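Local coordinates for protein glycoside Hydrolase (Bacteroides plebeius, PDB 5T3B) that probably hydrolyses agarose-type galactan polysaccharides, as a family 50 glycoside hydrolase of a gut Bacteroides, at residues 214-219 with 253-258; 218-223 with 307-312; 313-318 with 348-353. All blocks are in the same frame, centred on the assembly; numbering follows the deposited sequence.

Contact 1 of 3, residues 214-219 with 253-258; sequences LKIGLV and NEIDFS. With EDO (1,2-ethanediol), chain D.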
loop_
_atom_site.group_PDB
_atom_site.type_symbol
_atom_site.label_atom_id
_atom_site.label_comp_id
_atom_site.label_asym_id
_atom_site.label_seq_id
_atom_site.Cartn_x
_atom_site.Cartn_y
_atom_site.Cartn_z
ATOM N N LEU A 214 -4.253 21.543 1.815
ATOM C CA LEU A 214 -5.351 21.780 0.889
ATOM C C LEU A 214 -4.988 21.487 -0.573
ATOM O O LEU A 214 -5.723 21.852 -1.473
ATOM C CB LEU A 214 -5.879 23.209 1.040
ATOM C CG LEU A 214 -6.356 23.587 2.432
ATOM C CD1 LEU A 214 -6.933 25.004 2.457
ATOM C CD2 LEU A 214 -7.262 22.564 3.120
ATOM N N LYS A 215 -3.880 20.791 -0.796
ATOM C CA LYS A 215 -3.416 20.586 -2.149
ATOM C C LYS A 215 -4.369 19.821 -3.061
ATOM O O LYS A 215 -4.340 20.032 -4.258
ATOM C CB LYS A 215 -2.028 20.004 -2.192
ATOM C CG LYS A 215 -1.925 18.587 -1.699
ATOM C CD LYS A 215 -0.504 18.108 -1.903
ATOM C CE LYS A 215 -0.296 16.729 -1.560
ATOM N NZ LYS A 215 1.237 16.673 -1.602
ATOM N N ILE A 216 -5.247 18.996 -2.491
ATOM C CA ILE A 216 -6.197 18.352 -3.331
ATOM C C ILE A 216 -7.099 19.364 -4.076
ATOM O O ILE A 216 -7.628 19.049 -5.145
ATOM C CB ILE A 216 -7.086 17.370 -2.532
ATOM C CG1 ILE A 216 -7.936 16.463 -3.461
ATOM C CG2 ILE A 216 -7.922 18.057 -1.518
ATOM C CD1 ILE A 216 -7.148 15.590 -4.410
ATOM N N GLY A 217 -7.247 20.575 -3.557
ATOM C CA GLY A 217 -8.012 21.579 -4.245
ATOM C C GLY A 217 -7.458 22.019 -5.584
ATOM O O GLY A 217 -8.161 22.654 -6.393
ATOM N N LEU A 218 -6.205 21.644 -5.870
ATOM C CA LEU A 218 -5.621 21.909 -7.170
ATOM C C LEU A 218 -6.341 21.226 -8.344
ATOM O O LEU A 218 -6.254 21.668 -9.489
ATOM C CB LEU A 218 -4.161 21.513 -7.181
ATOM C CG LEU A 218 -3.244 22.356 -6.330
ATOM C CD1 LEU A 218 -1.896 21.685 -6.143
ATOM C CD2 LEU A 218 -3.074 23.767 -6.873
ATOM N N VAL A 219 -7.152 20.194 -8.020
ATOM C CA VAL A 219 -7.887 19.538 -9.097
ATOM C C VAL A 219 -8.959 20.451 -9.720
ATOM O O VAL A 219 -9.401 20.165 -10.824
ATOM C CB VAL A 219 -8.564 18.248 -8.636
ATOM C CG1 VAL A 219 -7.550 17.272 -8.092
ATOM C CG2 VAL A 219 -9.666 18.483 -7.597
ATOM N N ASN A 253 0.764 10.233 -2.114
ATOM C CA ASN A 253 0.822 9.465 -0.892
ATOM C C ASN A 253 0.091 10.210 0.219
ATOM O O ASN A 253 0.448 11.356 0.527
ATOM C CB ASN A 253 2.247 9.254 -0.446
ATOM C CG ASN A 253 2.389 8.412 0.817
ATOM O OD1 ASN A 253 1.870 7.306 0.942
ATOM N ND2 ASN A 253 3.116 8.969 1.769
ATOM N N GLU A 254 -0.962 9.594 0.797
ATOM C CA GLU A 254 -1.619 10.223 1.955
ATOM C C GLU A 254 -2.076 11.644 1.705
ATOM O O GLU A 254 -1.830 12.554 2.500
ATOM C CB GLU A 254 -0.731 10.117 3.188
ATOM C CG GLU A 254 -0.303 8.705 3.539
ATOM C CD GLU A 254 0.184 8.517 4.948
ATOM O OE1 GLU A 254 0.635 9.519 5.569
ATOM O OE2 GLU A 254 0.145 7.333 5.378
ATOM N N ILE A 255 -2.848 11.822 0.634
ATOM C CA ILE A 255 -3.467 13.102 0.404
ATOM C C ILE A 255 -4.471 13.400 1.538
ATOM O O ILE A 255 -5.265 12.561 1.905
ATOM C CB ILE A 255 -4.227 13.076 -0.940
ATOM C CG1 ILE A 255 -3.273 12.849 -2.125
ATOM C CG2 ILE A 255 -5.022 14.352 -1.150
ATOM C CD1 ILE A 255 -3.995 12.541 -3.426
ATOM N N ASP A 256 -4.429 14.646 2.013
ATOM C CA ASP A 256 -5.424 15.049 3.010
ATOM C C ASP A 256 -6.741 15.335 2.296
ATOM O O ASP A 256 -6.872 16.217 1.496
ATOM C CB ASP A 256 -4.883 16.270 3.723
ATOM C CG ASP A 256 -5.783 16.870 4.713
ATOM O OD1 ASP A 256 -6.982 16.554 4.806
ATOM O OD2 ASP A 256 -5.236 17.712 5.528
ATOM N N PHE A 257 -7.714 14.526 2.592
ATOM C CA PHE A 257 -9.095 14.719 2.089
ATOM C C PHE A 257 -10.025 14.929 3.218
ATOM O O PHE A 257 -11.230 14.680 3.072
ATOM C CB PHE A 257 -9.656 13.503 1.349
ATOM C CG PHE A 257 -9.048 13.160 0.044
ATOM C CD1 PHE A 257 -9.650 13.660 -1.157
ATOM C CD2 PHE A 257 -8.145 12.150 -0.101
ATOM C CE1 PHE A 257 -9.131 13.226 -2.356
ATOM C CE2 PHE A 257 -7.655 11.746 -1.325
ATOM C CZ PHE A 257 -8.166 12.294 -2.457
ATOM N N SER A 258 -9.530 15.353 4.354
ATOM C CA SER A 258 -10.194 15.545 5.728
ATOM C C SER A 258 -9.324 14.847 6.766
ATOM O O SER A 258 -8.928 13.726 6.600
ATOM C CB SER A 258 -11.581 15.141 5.998
ATOM O OG SER A 258 -12.471 15.844 5.202
HETATM C C1 EDO D . 0.107 7.443 8.985
HETATM O O1 EDO D . -0.822 7.324 7.924
HETATM C C2 EDO D . 0.450 8.875 9.295
HETATM O O2 EDO D . 1.169 9.382 8.145
HETATM O O HOH W 1 -5.112 18.003 0.335
#
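I216 packs against I255 and F257, and this is the tight half of the contact. CG1 of I216 lies 3.6 Å from CE1 of the F257 ring. Its CD1 comes to 3.7 Å from the same CE1. The two side chains cross at about a right angle. With chi1 at -169°, CG1 of I216 points opposite the backbone N. This carries CG1 and CD1 to the phenylalanine, while CG2 rests by the backbone O of D256. CB of I216 meets CG2 of I255 at 3.9 Å. That isoleucine methyl also sits over one face of the F257 ring, toward the rim.

The polar side is looser. A water joins the two backbones, accepting from I216 N at 3.0 Å and donating to D256 O. OD1 of D256 takes S258 N at 2.9 Å, an Asx turn, and OD2 forms a salt bridge with R267. E254 takes no part in this packing; its carboxylate meets a diol and N361. Its OE1 accepts from O2 of an ethanediol at 2.6 Å, and its OE2 accepts from O1. The diol is probably from the crystallisation liquor. OE2 also bonds to N361. Cutting E254 back to an alanine would probably leave the amide of N361 without this acceptor. N253 followed by E254 is consistent with the Asn-Glu pair of clan GH-A hydrolases.

Three helices touch the packing. I216 touches L264 and F268 of helix 264-269, C310 and A311 of helix 300-324 lie against I216 and F257, and L196 of helix 195-203 meets K215 and I255.

Contact 2 of 3, residues 218-223 with 307-312; sequences LVFYDG and AGICAE
Both F220 and C310 hold their first side-chain branch, CG and SG, opposite the carbonyl carbon, which helps bring them together. In F220 chi1 is -59°, and this swings the ring toward the helix. In C310 chi1 is -66°, which points SG at the edge of the F220 ring. SG of C310 comes to 3.7 Å from CE2 of F220 and to 3.9 Å from CZ. SG of C310 lies 4.9 Å from the centroid of the F220 ring and 78° off the ring normal, so the sulfur is at the edge. I309 adds a looser touch near the ring plane, with CG2 at 4.5 Å from CZ of F220. V219 works differently. Its CG2 sits over one face of the F220 ring, 3.8 Å above the plane and toward the rim. CG2 of V219 is also 4.0 Å from C310 O.

F306 of helix 300-324 also touches F220, as does A281 of helix 277-288. The ring thus touches two helices, and is partly exposed.

The chemistry is a cysteine sulfur-aromatic contact with apolar packing around it. An edge approach places the sulfur near the ring hydrogens, which are slightly positive. The attraction is therefore likely to combine dispersion with a weak electrostatic part.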
loop_
_atom_site.group_PDB
_atom_site.type_symbol
_atom_site.label_atom_id
_atom_site.label_comp_id
_atom_site.label_asym_id
_atom_site.label_seq_id
_atom_site.Cartn_x
_atom_site.Cartn_y
_atom_site.Cartn_z
ATOM N N LEU A 218 -6.205 21.644 -5.870
ATOM C CA LEU A 218 -5.621 21.909 -7.170
ATOM C C LEU A 218 -6.341 21.226 -8.344
ATOM O O LEU A 218 -6.254 21.668 -9.489
ATOM C CB LEU A 218 -4.161 21.513 -7.181
ATOM C CG LEU A 218 -3.244 22.356 -6.330
ATOM C CD1 LEU A 218 -1.896 21.685 -6.143
ATOM C CD2 LEU A 218 -3.074 23.767 -6.873
ATOM N N VAL A 219 -7.152 20.194 -8.020
ATOM C CA VAL A 219 -7.887 19.538 -9.097
ATOM C C VAL A 219 -8.959 20.451 -9.720
ATOM O O VAL A 219 -9.401 20.165 -10.824
ATOM C CB VAL A 219 -8.564 18.248 -8.636
ATOM C CG1 VAL A 219 -7.550 17.272 -8.092
ATOM C CG2 VAL A 219 -9.666 18.483 -7.597
ATOM N N PHE A 220 -9.267 21.554 -9.073
ATOM C CA PHE A 220 -10.212 22.517 -9.629
ATOM C C PHE A 220 -9.558 23.609 -10.421
ATOM O O PHE A 220 -10.262 24.477 -10.983
ATOM C CB PHE A 220 -11.038 23.129 -8.510
ATOM C CG PHE A 220 -11.830 22.109 -7.720
ATOM C CD1 PHE A 220 -12.934 21.491 -8.296
ATOM C CD2 PHE A 220 -11.471 21.753 -6.412
ATOM C CE1 PHE A 220 -13.655 20.556 -7.607
ATOM C CE2 PHE A 220 -12.196 20.798 -5.739
ATOM C CZ PHE A 220 -13.297 20.217 -6.333
ATOM N N TYR A 221 -8.220 23.623 -10.450
ATOM C CA TYR A 221 -7.508 24.681 -11.144
ATOM C C TYR A 221 -7.469 24.422 -12.639
ATOM O O TYR A 221 -7.475 23.259 -13.095
ATOM C CB TYR A 221 -6.094 24.828 -10.567
ATOM C CG TYR A 221 -5.990 25.510 -9.233
ATOM C CD1 TYR A 221 -6.755 25.149 -8.148
ATOM C CD2 TYR A 221 -5.096 26.570 -9.075
ATOM C CE1 TYR A 221 -6.637 25.813 -6.916
ATOM C CE2 TYR A 221 -4.987 27.252 -7.872
ATOM C CZ TYR A 221 -5.727 26.870 -6.787
ATOM O OH TYR A 221 -5.664 27.501 -5.588
ATOM N N ASP A 222 -7.376 25.521 -13.393
ATOM C CA ASP A 222 -7.310 25.392 -14.829
ATOM C C ASP A 222 -6.114 24.493 -15.216
ATOM O O ASP A 222 -5.015 24.665 -14.719
ATOM C CB ASP A 222 -7.155 26.743 -15.486
ATOM C CG ASP A 222 -8.498 27.549 -15.528
ATOM O OD1 ASP A 222 -9.562 27.109 -15.022
ATOM O OD2 ASP A 222 -8.507 28.621 -16.119
ATOM N N GLY A 223 -6.377 23.536 -16.112
ATOM C CA GLY A 223 -5.321 22.773 -16.723
ATOM C C GLY A 223 -4.956 21.453 -16.046
ATOM O O GLY A 223 -4.075 20.762 -16.528
ATOM N N ALA A 307 -15.438 15.715 -0.469
ATOM C CA ALA A 307 -14.165 15.047 -0.595
ATOM C C ALA A 307 -14.178 14.005 -1.727
ATOM O O ALA A 307 -13.203 13.819 -2.438
ATOM C CB ALA A 307 -13.777 14.439 0.761
ATOM N N GLY A 308 -15.288 13.273 -1.851
ATOM C CA GLY A 308 -15.486 12.346 -2.945
ATOM C C GLY A 308 -15.426 12.986 -4.322
ATOM O O GLY A 308 -14.904 12.404 -5.263
ATOM N N ILE A 309 -16.018 14.179 -4.474
ATOM C CA ILE A 309 -15.948 14.930 -5.728
ATOM C C ILE A 309 -14.510 15.298 -6.042
ATOM O O ILE A 309 -14.038 15.140 -7.182
ATOM C CB ILE A 309 -16.848 16.208 -5.697
ATOM C CG1 ILE A 309 -18.313 15.753 -5.700
ATOM C CG2 ILE A 309 -16.489 17.132 -6.827
ATOM C CD1 ILE A 309 -19.235 16.842 -5.328
ATOM N N CYS A 310 -13.778 15.719 -5.024
ATOM C CA CYS A 310 -12.365 15.997 -5.202
ATOM C C CYS A 310 -11.599 14.763 -5.681
ATOM O O CYS A 310 -10.797 14.797 -6.605
ATOM C CB CYS A 310 -11.747 16.493 -3.866
ATOM S SG CYS A 310 -12.322 18.054 -3.282
ATOM N N ALA A 311 -11.902 13.621 -5.044
ATOM C CA ALA A 311 -11.295 12.374 -5.412
ATOM C C ALA A 311 -11.644 11.973 -6.814
ATOM O O ALA A 311 -10.789 11.450 -7.559
ATOM C CB ALA A 311 -11.622 11.284 -4.402
ATOM N N GLU A 312 -12.913 12.152 -7.184
ATOM C CA GLU A 312 -13.336 11.856 -8.555
ATOM C C GLU A 312 -12.533 12.656 -9.581
ATOM O O GLU A 312 -12.021 12.082 -10.558
ATOM C CB GLU A 312 -14.851 12.137 -8.700
ATOM C CG GLU A 312 -15.325 12.249 -10.118
ATOM C CD GLU A 312 -15.767 10.942 -10.712
ATOM O OE1 GLU A 312 -15.824 10.911 -11.977
ATOM O OE2 GLU A 312 -16.067 9.996 -9.915
#

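Contact 3 of 3, residues 313-318 with 348-353; sequences KYYSAI and IKAAGK
Y315 lies against A350 and A351, and this one aromatic side chain carries the contact between helix 300-324 and helix 345-354. Along 313-318 the residues around it mostly meet other parts of the fold.

K313 comes first. Its backbone O accepts from the indole NE1 of W224, at the start of helix 224-232. Y314 follows and does not touch 348-353. Its OH is hydrogen-bonded to D252 and S251. CE1 of Y315 lies at the edge of the Y314 ring, in its plane.

Y315 then reaches the partner helix. With chi1 at -70°, CG stands opposite the carbonyl carbon, and the ring comes up against the alanines. CE2 of Y315 is 3.5 Å from CB of A351. CD2 of Y315 is 3.7 Å from CA of A351, so the ring reaches the backbone as well as the methyl. The touch on A350 is slighter, with CD2 of Y315 at 4.4 Å from CB of A350. The approach is oblique. The OH of Y315 is hydrogen-bonded to OG of S335, which helps hold the far end of the ring. Y332 and L337 also touch this side chain.

A317 packs on W224, D225 and C228 of helix 224-232. I318 closes the segment by laying its CD1 over one face of the Y314 ring, 3.4 Å above the plane and toward the rim. The backbone bonds from A317 N to K313 O and from I318 N to Y314 O are weak.

Small residues on one helix let the two backbones come near, with the CA atoms of Y315 and A351 at 6.4 Å. This is helix-on-helix packing, consistent with neighbouring helices in the outer layer of a clan GH-A (beta/alpha)8 barrel.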
loop_
_atom_site.group_PDB
_atom_site.type_symbol
_atom_site.label_atom_id
_atom_site.label_comp_id
_atom_site.label_asym_id
_atom_site.label_seq_id
_atom_site.Cartn_x
_atom_site.Cartn_y
_atom_site.Cartn_z
ATOM N N LYS A 313 -12.363 13.960 -9.346
ATOM C CA LYS A 313 -11.636 14.787 -10.290
ATOM C C LYS A 313 -10.139 14.406 -10.335
ATOM O O LYS A 313 -9.498 14.469 -11.380
ATOM C CB LYS A 313 -11.808 16.272 -9.978
ATOM C CG LYS A 313 -13.210 16.771 -10.227
ATOM C CD LYS A 313 -13.226 18.277 -10.145
ATOM C CE LYS A 313 -12.665 18.901 -11.399
ATOM N NZ LYS A 313 -13.393 18.614 -12.709
ATOM N N TYR A 314 -9.605 14.010 -9.171
ATOM C CA TYR A 314 -8.223 13.586 -9.063
ATOM C C TYR A 314 -7.980 12.279 -9.840
ATOM O O TYR A 314 -7.174 12.222 -10.764
ATOM C CB TYR A 314 -7.878 13.488 -7.581
ATOM C CG TYR A 314 -6.469 13.041 -7.348
ATOM C CD1 TYR A 314 -5.413 13.937 -7.447
ATOM C CD2 TYR A 314 -6.173 11.700 -7.112
ATOM C CE1 TYR A 314 -4.098 13.534 -7.272
ATOM C CE2 TYR A 314 -4.859 11.306 -6.915
ATOM C CZ TYR A 314 -3.838 12.201 -7.064
ATOM O OH TYR A 314 -2.550 11.788 -6.872
ATOM N N TYR A 315 -8.680 11.223 -9.402
ATOM C CA TYR A 315 -8.430 9.911 -9.953
ATOM C C TYR A 315 -8.812 9.806 -11.426
ATOM O O TYR A 315 -8.099 9.137 -12.194
ATOM C CB TYR A 315 -9.168 8.851 -9.146
ATOM C CG TYR A 315 -8.644 8.586 -7.735
ATOM C CD1 TYR A 315 -7.287 8.336 -7.483
ATOM C CD2 TYR A 315 -9.516 8.571 -6.670
ATOM C CE1 TYR A 315 -6.882 8.004 -6.211
ATOM C CE2 TYR A 315 -9.099 8.234 -5.407
ATOM C CZ TYR A 315 -7.777 7.974 -5.184
ATOM O OH TYR A 315 -7.368 7.657 -3.875
ATOM N N SER A 316 -9.893 10.457 -11.833
ATOM C CA SER A 316 -10.277 10.353 -13.197
ATOM C C SER A 316 -9.293 11.032 -14.124
ATOM O O SER A 316 -8.980 10.511 -15.209
ATOM C CB SER A 316 -11.695 10.886 -13.370
ATOM O OG SER A 316 -11.733 12.319 -13.176
ATOM N N ALA A 317 -8.728 12.164 -13.707
ATOM C CA ALA A 317 -7.728 12.815 -14.526
ATOM C C ALA A 317 -6.528 11.903 -14.776
ATOM O O ALA A 317 -5.963 11.871 -15.858
ATOM C CB ALA A 317 -7.236 14.100 -13.877
ATOM N N ILE A 318 -6.099 11.196 -13.729
ATOM C CA ILE A 318 -4.920 10.381 -13.836
ATOM C C ILE A 318 -5.194 9.114 -14.676
ATOM O O ILE A 318 -4.432 8.738 -15.544
ATOM C CB ILE A 318 -4.350 10.109 -12.444
ATOM C CG1 ILE A 318 -3.892 11.480 -11.856
ATOM C CG2 ILE A 318 -3.186 9.119 -12.547
ATOM C CD1 ILE A 318 -3.633 11.451 -10.358
ATOM N N ILE A 348 -13.759 6.061 -1.703
ATOM C CA ILE A 348 -13.594 4.677 -2.164
ATOM C C ILE A 348 -14.384 4.448 -3.460
ATOM O O ILE A 348 -13.894 3.762 -4.354
ATOM C CB ILE A 348 -13.934 3.653 -1.096
ATOM C CG1 ILE A 348 -13.048 3.836 0.148
ATOM C CG2 ILE A 348 -13.779 2.220 -1.584
ATOM C CD1 ILE A 348 -11.563 3.545 -0.014
ATOM N N LYS A 349 -15.612 5.002 -3.563
ATOM C CA LYS A 349 -16.371 4.901 -4.791
ATOM C C LYS A 349 -15.629 5.500 -5.956
ATOM O O LYS A 349 -15.517 4.888 -7.051
ATOM C CB LYS A 349 -17.725 5.532 -4.630
ATOM C CG LYS A 349 -18.554 5.389 -5.899
ATOM C CD LYS A 349 -19.988 5.842 -5.606
ATOM C CE LYS A 349 -20.848 5.646 -6.854
ATOM N NZ LYS A 349 -21.137 6.960 -7.455
ATOM N N ALA A 350 -15.103 6.709 -5.758
ATOM C CA ALA A 350 -14.315 7.328 -6.823
ATOM C C ALA A 350 -13.092 6.498 -7.228
ATOM O O ALA A 350 -12.792 6.293 -8.393
ATOM C CB ALA A 350 -13.923 8.726 -6.401
ATOM N N ALA A 351 -12.346 6.053 -6.226
ATOM C CA ALA A 351 -11.150 5.273 -6.485
ATOM C C ALA A 351 -11.500 3.988 -7.211
ATOM O O ALA A 351 -10.759 3.603 -8.109
ATOM C CB ALA A 351 -10.453 4.963 -5.197
ATOM N N GLY A 352 -12.630 3.343 -6.863
ATOM C CA GLY A 352 -12.978 2.108 -7.590
ATOM C C GLY A 352 -13.316 2.305 -9.043
ATOM O O GLY A 352 -13.138 1.374 -9.814
ATOM N N LYS A 353 -13.781 3.482 -9.392
ATOM C CA LYS A 353 -14.170 3.769 -10.807
ATOM C C LYS A 353 -12.953 3.976 -11.642
ATOM O O LYS A 353 -12.972 3.712 -12.845
ATOM C CB LYS A 353 -15.045 5.019 -10.880
ATOM C CG LYS A 353 -16.412 4.798 -10.354
ATOM C CD LYS A 353 -17.181 6.160 -10.338
ATOM C CE LYS A 353 -17.326 6.847 -11.653
ATOM N NZ LYS A 353 -18.098 8.147 -11.418
#

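In the fold
Helix 300-324 ties the three contacts together. Contacts 2 and 3 both use it directly, and contact 1 packs on it through I216, I255 and F257. Contacts 1 and 2 share L218 and V219 of the 3-10 segment. Contacts 1 and 3 are buried, while contact 2 is partly exposed. The chemistry differs with place. Contact 1 joins a 3-10 segment to a loop and mixes aliphatic packing with a bridging water. Contact 2 sets a ring of the 3-10 segment against a helix through sulfur. Contact 3 is apolar, helix to helix. Y314 links the first to the third, since I216 and I255 both touch its ring. The three centres lie about 9 to 13 Å apart.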